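Local coordinates for isochorismatase family protein family (Burkholderia thailandensis, PDB 3TXY) that is of unknown function but is probably a hydrolase of the isochorismatase family, at residues S142-A147 with Y152-V157. Residues are numbered along the deposited sequence; the frame is centred on the assembly and turned at random.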
loop_
_atom_site.group_PDB
_atom_site.type_symbol
_atom_site.label_atom_id
_atom_site.label_comp_id
_atom_site.label_asym_id
_atom_site.label_seq_id
_atom_site.Cartn_x
_atom_site.Cartn_y
_atom_site.Cartn_z
ATOM N N SER A 142 3.345 -2.495 -2.309
ATOM C CA SER A 142 3.049 -2.327 -0.880
ATOM C C SER A 142 4.279 -1.819 -0.122
ATOM O O SER A 142 4.168 -0.957 0.762
ATOM C CB SER A 142 2.557 -3.629 -0.265
ATOM O OG SER A 142 1.190 -3.878 -0.581
ATOM N N THR A 143 5.450 -2.341 -0.479
ATOM C CA THR A 143 6.689 -1.877 0.128
ATOM C C THR A 143 6.959 -0.422 -0.270
ATOM O O THR A 143 7.347 0.400 0.584
ATOM C CB THR A 143 7.876 -2.778 -0.303
ATOM O OG1 THR A 143 7.590 -4.148 0.051
ATOM C CG2 THR A 143 9.176 -2.316 0.366
ATOM N N ALA A 144 6.739 -0.111 -1.552
ATOM C CA ALA A 144 6.931 1.241 -2.091
ATOM C C ALA A 144 6.011 2.260 -1.382
ATOM O O ALA A 144 6.459 3.322 -0.931
ATOM C CB ALA A 144 6.668 1.250 -3.597
ATOM N N ARG A 145 4.732 1.917 -1.285
ATOM C CA ARG A 145 3.777 2.763 -0.590
ATOM C C ARG A 145 4.157 3.034 0.868
ATOM O O ARG A 145 4.113 4.162 1.335
ATOM C CB ARG A 145 2.402 2.116 -0.643
ATOM C CG ARG A 145 1.730 2.271 -1.999
ATOM C CD ARG A 145 0.375 1.569 -1.991
ATOM N NE ARG A 145 -0.307 1.643 -3.281
ATOM C CZ ARG A 145 -1.360 2.408 -3.568
ATOM N NH1 ARG A 145 -1.918 3.195 -2.656
ATOM N NH2 ARG A 145 -1.868 2.356 -4.794
ATOM N N GLU A 146 4.535 1.986 1.587
ATOM C CA GLU A 146 4.903 2.134 2.981
ATOM C C GLU A 146 6.219 2.900 3.143
ATOM O O GLU A 146 6.364 3.673 4.072
ATOM C CB GLU A 146 4.962 0.763 3.666
ATOM C CG GLU A 146 5.231 0.876 5.155
ATOM C CD GLU A 146 4.740 -0.317 5.980
ATOM O OE1 GLU A 146 4.845 -0.218 7.214
ATOM O OE2 GLU A 146 4.258 -1.335 5.432
ATOM N N ALA A 147 7.179 2.650 2.250
ATOM C CA ALA A 147 8.486 3.326 2.319
ATOM C C ALA A 147 8.322 4.834 2.131
ATOM O O ALA A 147 8.906 5.654 2.846
ATOM C CB ALA A 147 9.421 2.756 1.273
ATOM N N TYR A 152 11.157 7.698 3.059
ATOM C CA TYR A 152 12.262 7.270 2.189
ATOM C C TYR A 152 12.029 7.772 0.775
ATOM O O TYR A 152 10.882 7.792 0.295
ATOM C CB TYR A 152 12.361 5.741 2.146
ATOM C CG TYR A 152 12.794 5.147 3.470
ATOM C CD1 TYR A 152 14.133 5.141 3.846
ATOM C CD2 TYR A 152 11.869 4.571 4.339
ATOM C CE1 TYR A 152 14.531 4.623 5.080
ATOM C CE2 TYR A 152 12.263 4.021 5.555
ATOM C CZ TYR A 152 13.592 4.061 5.928
ATOM O OH TYR A 152 13.982 3.531 7.145
ATOM N N ASN A 153 13.111 8.168 0.109
ATOM C CA ASN A 153 13.080 8.421 -1.338
ATOM C C ASN A 153 13.090 7.065 -2.039
ATOM O O ASN A 153 14.033 6.274 -1.871
ATOM C CB ASN A 153 14.260 9.256 -1.784
ATOM C CG ASN A 153 14.304 10.588 -1.090
ATOM O OD1 ASN A 153 13.459 11.462 -1.339
ATOM N ND2 ASN A 153 15.277 10.755 -0.202
ATOM N N VAL A 154 12.017 6.776 -2.767
ATOM C CA VAL A 154 11.840 5.468 -3.408
ATOM C C VAL A 154 12.087 5.563 -4.917
ATOM O O VAL A 154 11.553 6.445 -5.594
ATOM C CB VAL A 154 10.425 4.913 -3.192
ATOM C CG1 VAL A 154 10.254 3.556 -3.886
ATOM C CG2 VAL A 154 10.075 4.814 -1.700
ATOM N N VAL A 155 12.888 4.634 -5.430
ATOM C CA VAL A 155 13.102 4.468 -6.849
ATOM C C VAL A 155 12.708 3.035 -7.197
ATOM O O VAL A 155 13.212 2.070 -6.589
ATOM C CB VAL A 155 14.576 4.722 -7.233
ATOM C CG1 VAL A 155 14.781 4.565 -8.743
ATOM C CG2 VAL A 155 14.996 6.108 -6.751
ATOM N N VAL A 156 11.823 2.886 -8.175
ATOM C CA VAL A 156 11.435 1.566 -8.676
ATOM C C VAL A 156 12.074 1.295 -10.048
ATOM O O VAL A 156 12.037 2.135 -10.942
ATOM C CB VAL A 156 9.916 1.413 -8.757
ATOM C CG1 VAL A 156 9.549 -0.010 -9.131
ATOM C CG2 VAL A 156 9.305 1.767 -7.415
ATOM N N VAL A 157 12.664 0.109 -10.185
ATOM C CA VAL A 157 13.440 -0.245 -11.366
ATOM C C VAL A 157 12.550 -0.979 -12.362
ATOM O O VAL A 157 12.238 -2.165 -12.189
ATOM C CB VAL A 157 14.675 -1.118 -11.014
ATOM C CG1 VAL A 157 15.471 -1.449 -12.270
ATOM C CG2 VAL A 157 15.556 -0.409 -9.978
#
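Val154 of the strand sets its two methyls against the small alanine face of helix 136-149. CG2, placed anti to the carbonyl carbon, reaches the methyl of Ala147, with Val154 CG2 3.7 Å from Ala147 CB, and lies a looser 4.0 Å from Ala144 O. Its twin CG1, anti to the backbone N (chi1 179°), turns to the methyl one helical turn earlier, Val154 CG1 standing 4.3 Å from Ala144 CB. The forked end of Val154 thus fits the shallow dip between two alanine methyls, whose short side chains let the helix come close, 6.6 Å between the CA atoms of Ala144 and Val154. Nearer the turn, Tyr152 N donates to Ala147 O at 3.0 Å, nearly straight at 164°. The same oxygen sits at the ring edge, 3.5 Å from Tyr152 CD2, while the phenol OH is held by Asp118 and Leu121 and Arg122 touch the side chain. The same two alanines also rest on the neighbouring strand 128-134, Ala144 on Leu131 and Ala147 on Ile129. This tight return from helix to strand completes the right-handed beta-alpha-beta crossover 128-134, 136-149, 153-162, in the parallel-sheet alpha/beta fold of the isochorismatase family.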